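Local coordinates for B-cell lymphoma 3 protein (Homo sapiens, PDB 1K1A) that regulates transcription of NF-kappaB target genes, keeping the p50 subunit out of the nucleus from the cytoplasm and acting as a transcriptional activator in the nucleus, at residues L211-C214 with H215-P219; V199-L202 with V203-A207. All coordinates share one frame; numbering follows the deposited sequence.

Contact 1: residues L211-C214 with H215-P219; sequences LKNC and HNDTP
Asn213 reaches across the turn with its side-chain amide, and OD1 accepts the backbone N-H of Asp217 at 2.9 Å (OD1 to N), with a weak, bent second bond from the N-H of His215. The Asp217 donor stands above the plane of that amide, 46° out of it. Holding CG between its own backbone N and carbonyl carbon (chi1 62°) folds the Asn213 side chain back over the loop. Two backbone bonds run in opposite directions: Asn213 N donates to Asp217 O at 2.9 Å, and Asn216 N donates back to Asn213 O at 2.8 Å, the bond that closes the type I turn from Asn213 to Asn216. Lys212 bends at chi3 and chi4 and hydrogen-bonds through NZ to Asn216 O at 2.7 Å, coming from above the carbonyl plane. This is the beta-hairpin finger between two ankyrin repeats, sixth to seventh. A leucine in place of Asn213 would probably leave the N-H groups of Asp217 and His215 without their side-chain acceptor and let the turn flex. Farther out, Asn213 ND2 binds Ser184 OG and a water, which in turn donates to Asp217 OD2. His215 ND1 meets that same OD2 at 3.1 Å, the oxygen lying in the ring plane.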
ATOM      1  N   LEU A 211      -1.863   7.604 -27.607  1.00 24.38           N
ATOM      2  CA  LEU A 211      -2.512   6.392 -27.128  1.00 24.56           C
ATOM      3  C   LEU A 211      -4.031   6.554 -27.097  1.00 24.60           C
ATOM      4  O   LEU A 211      -4.549   7.474 -26.470  1.00 24.15           O
ATOM      5  CB  LEU A 211      -1.992   6.046 -25.738  1.00 24.54           C
ATOM      6  CG  LEU A 211      -2.419   4.702 -25.171  1.00 25.63           C
ATOM      7  CD1 LEU A 211      -2.012   3.564 -26.103  1.00 24.98           C
ATOM      8  CD2 LEU A 211      -1.808   4.525 -23.797  1.00 26.70           C
ATOM      9  N   LYS A 212      -4.736   5.662 -27.784  1.00 25.08           N
ATOM     10  CA  LYS A 212      -6.199   5.733 -27.860  1.00 25.92           C
ATOM     11  C   LYS A 212      -6.880   4.889 -26.789  1.00 25.76           C
ATOM     12  O   LYS A 212      -6.402   3.806 -26.450  1.00 26.39           O
ATOM     13  CB  LYS A 212      -6.684   5.276 -29.238  1.00 26.23           C
ATOM     14  CG  LYS A 212      -6.051   6.001 -30.408  1.00 27.73           C
ATOM     15  CD  LYS A 212      -6.579   5.455 -31.737  1.00 30.03           C
ATOM     16  CE  LYS A 212      -8.045   5.777 -31.927  1.00 31.16           C
ATOM     17  NZ  LYS A 212      -8.277   7.244 -32.111  1.00 32.16           N
ATOM     18  N   ASN A 213      -7.976   5.398 -26.229  1.00 25.45           N
ATOM     19  CA  ASN A 213      -8.780   4.603 -25.305  1.00 25.17           C
ATOM     20  C   ASN A 213      -9.934   3.933 -26.043  1.00 25.22           C
ATOM     21  O   ASN A 213      -9.995   3.981 -27.274  1.00 24.85           O
ATOM     22  CB  ASN A 213      -9.263   5.408 -24.085  1.00 24.66           C
ATOM     23  CG  ASN A 213     -10.178   6.588 -24.454  1.00 23.67           C
ATOM     24  OD1 ASN A 213     -10.806   6.617 -25.510  1.00 22.02           O
ATOM     25  ND2 ASN A 213     -10.258   7.555 -23.556  1.00 22.39           N
ATOM     26  N   CYS A 214     -10.837   3.306 -25.298  1.00 25.60           N
ATOM     27  CA  CYS A 214     -11.942   2.564 -25.918  1.00 26.23           C
ATOM     28  C   CYS A 214     -12.897   3.484 -26.667  1.00 25.55           C
ATOM     29  O   CYS A 214     -13.625   3.045 -27.560  1.00 25.66           O
ATOM     30  CB  CYS A 214     -12.710   1.757 -24.873  1.00 26.40           C
ATOM     31  SG  CYS A 214     -13.434   2.742 -23.550  1.00 30.29           S
ATOM     32  N   HIS A 215     -12.897   4.758 -26.298  1.00 25.11           N
ATOM     33  CA  HIS A 215     -13.747   5.741 -26.958  1.00 24.88           C
ATOM     34  C   HIS A 215     -13.008   6.314 -28.163  1.00 24.41           C
ATOM     35  O   HIS A 215     -13.525   7.183 -28.868  1.00 24.64           O
ATOM     36  CB  HIS A 215     -14.143   6.852 -25.970  1.00 24.70           C
ATOM     37  CG  HIS A 215     -15.165   7.813 -26.503  1.00 25.85           C
ATOM     38  ND1 HIS A 215     -15.015   9.182 -26.415  1.00 26.69           N
ATOM     39  CD2 HIS A 215     -16.356   7.606 -27.114  1.00 24.93           C
ATOM     40  CE1 HIS A 215     -16.067   9.775 -26.953  1.00 26.42           C
ATOM     41  NE2 HIS A 215     -16.893   8.841 -27.389  1.00 26.32           N
ATOM     42  N   ASN A 216     -11.799   5.811 -28.398  1.00 23.97           N
ATOM     43  CA  ASN A 216     -10.961   6.265 -29.512  1.00 23.95           C
ATOM     44  C   ASN A 216     -10.370   7.655 -29.275  1.00 23.11           C
ATOM     45  O   ASN A 216      -9.906   8.306 -30.203  1.00 23.18           O
ATOM     46  CB  ASN A 216     -11.734   6.238 -30.841  1.00 24.37           C
ATOM     47  CG  ASN A 216     -12.207   4.838 -31.225  1.00 26.38           C
ATOM     48  OD1 ASN A 216     -13.109   4.680 -32.057  1.00 28.78           O
ATOM     49  ND2 ASN A 216     -11.599   3.822 -30.628  1.00 29.30           N
ATOM     50  N   ASP A 217     -10.386   8.097 -28.025  1.00 22.70           N
ATOM     51  CA  ASP A 217      -9.829   9.394 -27.645  1.00 22.18           C
ATOM     52  C   ASP A 217      -8.348   9.271 -27.272  1.00 22.10           C
ATOM     53  O   ASP A 217      -7.947   8.289 -26.644  1.00 22.05           O
ATOM     54  CB  ASP A 217     -10.568   9.930 -26.420  1.00 22.34           C
ATOM     55  CG  ASP A 217     -11.788  10.744 -26.770  1.00 22.30           C
ATOM     56  OD1 ASP A 217     -11.990  11.070 -27.958  1.00 23.16           O
ATOM     57  OD2 ASP A 217     -12.602  11.115 -25.901  1.00 23.13           O
ATOM     58  N   THR A 218      -7.541  10.260 -27.660  1.00 21.72           N
ATOM     59  CA  THR A 218      -6.153  10.341 -27.196  1.00 21.27           C
ATOM     60  C   THR A 218      -6.094  11.458 -26.163  1.00 21.20           C
ATOM     61  O   THR A 218      -7.009  12.275 -26.084  1.00 20.45           O
ATOM     62  CB  THR A 218      -5.186  10.684 -28.350  1.00 21.16           C
ATOM     63  OG1 THR A 218      -5.579  11.926 -28.955  1.00 20.46           O
ATOM     64  CG2 THR A 218      -5.277   9.670 -29.476  1.00 21.32           C
ATOM     65  N   PRO A 219      -5.027  11.515 -25.375  1.00 21.24           N
ATOM     66  CA  PRO A 219      -4.886  12.592 -24.393  1.00 21.65           C
ATOM     67  C   PRO A 219      -4.981  13.956 -25.082  1.00 22.38           C
ATOM     68  O   PRO A 219      -5.460  14.928 -24.493  1.00 22.58           O
ATOM     69  CB  PRO A 219      -3.485  12.360 -23.822  1.00 21.75           C
ATOM     70  CG  PRO A 219      -3.254  10.896 -24.009  1.00 21.29           C
ATOM     71  CD  PRO A 219      -3.893  10.573 -25.336  1.00 21.46           C
TER
HETATM   72  O   HOH W   1     -12.353   9.705 -23.637  1.00 23.65           O

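Contact 2: residues V199-L202 with V203-A207; sequences VRTL and VRSGA
Leu202 and Ala207 meet where helix 196-204 ends, Leu202 CB lying 3.9 Å from Ala207 CB. Leu202 O receives the backbone N-H of Ala207 at 2.9 Å (O to N). With the bond from Gly206 N to Val203 O, this makes a Schellman motif. Gly206 turns the chain with a positive phi of 103°, a shape at which any CB would press on the carbonyl oxygen of Ser205. The tight side faces the repeat stack: Leu202 lies against Ala186 and Ala190 of helix 186-193, and Ala207 against Leu187. One turn back, Val199 CG1 approaches Val203 CG2 at 4.2 Å, and both valines touch Leu232 of helix 226-232. Val203 CG2, set beside its own backbone N, also sits 3.2 Å from Val199 O.

The arginine side is looser. Arg204 runs out extended from CG to NE, with only its inner carbons near Arg200 O. Ser205 turns inward instead: OG lies anti to its carbonyl carbon (chi1 -64°) and donates to Thr201 O at 2.9 Å, supplementing the weak bond from its own backbone N. Helix 163-171 packs on Thr201 and Ser205. The carbonyls of Thr201 and Leu202, in the last helical turn, are thus met by donors from the serine and from the chain beyond the glycine, which implies a helix end capped largely by its own following residues.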
ATOM      1  N   VAL A 199       0.582  17.141 -16.162  1.00 16.93           N
ATOM      2  CA  VAL A 199       0.739  16.966 -17.595  1.00 16.11           C
ATOM      3  C   VAL A 199       2.207  17.177 -17.957  1.00 15.85           C
ATOM      4  O   VAL A 199       2.801  16.376 -18.682  1.00 15.90           O
ATOM      5  CB  VAL A 199      -0.166  17.931 -18.407  1.00 16.18           C
ATOM      6  CG1 VAL A 199       0.049  17.729 -19.901  1.00 16.32           C
ATOM      7  CG2 VAL A 199      -1.633  17.710 -18.052  1.00 15.73           C
ATOM      8  N   ARG A 200       2.800  18.239 -17.419  1.00 15.27           N
ATOM      9  CA  ARG A 200       4.201  18.545 -17.697  1.00 15.33           C
ATOM     10  C   ARG A 200       5.116  17.406 -17.267  1.00 14.99           C
ATOM     11  O   ARG A 200       6.016  17.012 -18.014  1.00 15.03           O
ATOM     12  CB  ARG A 200       4.638  19.833 -16.993  1.00 15.81           C
ATOM     13  CG  ARG A 200       4.138  21.123 -17.650  1.00 17.81           C
ATOM     14  CD  ARG A 200       4.483  22.393 -16.870  1.00 21.17           C
ATOM     15  NE  ARG A 200       3.783  23.561 -17.398  1.00 22.96           N
ATOM     16  CZ  ARG A 200       2.902  24.279 -16.718  1.00 23.93           C
ATOM     17  NH1 ARG A 200       2.603  23.967 -15.457  1.00 25.14           N
ATOM     18  NH2 ARG A 200       2.310  25.314 -17.300  1.00 24.19           N
ATOM     19  N   THR A 201       4.892  16.898 -16.059  1.00 14.24           N
ATOM     20  CA  THR A 201       5.717  15.822 -15.513  1.00 14.62           C
ATOM     21  C   THR A 201       5.600  14.523 -16.325  1.00 13.33           C
ATOM     22  O   THR A 201       6.607  13.919 -16.682  1.00 13.11           O
ATOM     23  CB  THR A 201       5.374  15.584 -14.033  1.00 14.86           C
ATOM     24  OG1 THR A 201       5.986  16.607 -13.234  1.00 18.12           O
ATOM     25  CG2 THR A 201       6.028  14.312 -13.523  1.00 15.91           C
ATOM     26  N   LEU A 202       4.372  14.098 -16.608  1.00 12.67           N
ATOM     27  CA  LEU A 202       4.152  12.885 -17.407  1.00 12.73           C
ATOM     28  C   LEU A 202       4.772  12.969 -18.817  1.00 12.65           C
ATOM     29  O   LEU A 202       5.384  12.020 -19.284  1.00 12.36           O
ATOM     30  CB  LEU A 202       2.656  12.560 -17.509  1.00 12.30           C
ATOM     31  CG  LEU A 202       1.922  12.236 -16.201  1.00 13.46           C
ATOM     32  CD1 LEU A 202       0.408  12.253 -16.396  1.00 12.69           C
ATOM     33  CD2 LEU A 202       2.379  10.891 -15.632  1.00 12.67           C
ATOM     34  N   VAL A 203       4.592  14.098 -19.496  1.00 12.83           N
ATOM     35  CA  VAL A 203       5.118  14.255 -20.857  1.00 13.43           C
ATOM     36  C   VAL A 203       6.642  14.198 -20.885  1.00 13.77           C
ATOM     37  O   VAL A 203       7.235  13.542 -21.737  1.00 13.74           O
ATOM     38  CB  VAL A 203       4.642  15.581 -21.519  1.00 13.34           C
ATOM     39  CG1 VAL A 203       5.406  15.839 -22.825  1.00 14.76           C
ATOM     40  CG2 VAL A 203       3.145  15.543 -21.779  1.00 13.93           C
ATOM     41  N   ARG A 204       7.278  14.869 -19.943  1.00 14.64           N
ATOM     42  CA  ARG A 204       8.725  14.858 -19.898  1.00 15.80           C
ATOM     43  C   ARG A 204       9.248  13.473 -19.543  1.00 15.24           C
ATOM     44  O   ARG A 204      10.373  13.129 -19.882  1.00 15.01           O
ATOM     45  CB  ARG A 204       9.241  15.866 -18.892  1.00 16.84           C
ATOM     46  CG  ARG A 204       9.178  17.288 -19.379  1.00 20.58           C
ATOM     47  CD  ARG A 204       9.937  18.238 -18.499  1.00 27.12           C
ATOM     48  NE  ARG A 204       9.902  19.597 -19.016  1.00 32.19           N
ATOM     49  CZ  ARG A 204      10.376  20.641 -18.364  1.00 34.63           C
ATOM     50  NH1 ARG A 204      10.917  20.475 -17.169  1.00 35.24           N
ATOM     51  NH2 ARG A 204      10.309  21.852 -18.904  1.00 36.87           N
ATOM     52  N   SER A 205       8.422  12.686 -18.862  1.00 14.86           N
ATOM     53  CA  SER A 205       8.813  11.342 -18.447  1.00 15.22           C
ATOM     54  C   SER A 205       8.478  10.300 -19.493  1.00 15.08           C
ATOM     55  O   SER A 205       8.617   9.097 -19.244  1.00 15.38           O
ATOM     56  CB  SER A 205       8.156  10.978 -17.121  1.00 15.35           C
ATOM     57  OG  SER A 205       8.611  11.840 -16.101  1.00 17.29           O
ATOM     58  N   GLY A 206       7.992  10.750 -20.644  1.00 14.49           N
ATOM     59  CA  GLY A 206       7.741   9.852 -21.753  1.00 14.52           C
ATOM     60  C   GLY A 206       6.305   9.434 -22.030  1.00 15.09           C
ATOM     61  O   GLY A 206       6.084   8.522 -22.816  1.00 15.18           O
ATOM     62  N   ALA A 207       5.328  10.098 -21.423  1.00 15.27           N
ATOM     63  CA  ALA A 207       3.927   9.726 -21.666  1.00 16.15           C
ATOM     64  C   ALA A 207       3.563   9.815 -23.156  1.00 16.85           C
ATOM     65  O   ALA A 207       3.923  10.774 -23.833  1.00 16.19           O
ATOM     66  CB  ALA A 207       2.998  10.574 -20.842  1.00 15.89           C
TER

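Overall arrangement
Contact 2 comes first along the chain, and contact 1 begins four residues after it closes; their centres are about 17 Å apart and the two sets of residues do not touch. Together they trace the passage from the sixth ankyrin repeat into the seventh: 199-207 finishes the second helix of one repeat, and 211-219 forms the finger leading to the next. Helix 186-193 links them, since Leu187 touches both Ala207 and Pro219. Both lie well out toward the C-terminal end of the elongated stack, the centre of contact 2 about 24 Å and that of contact 1 about 29 Å from the centre of the chain. The model contains neither p50 nor p52.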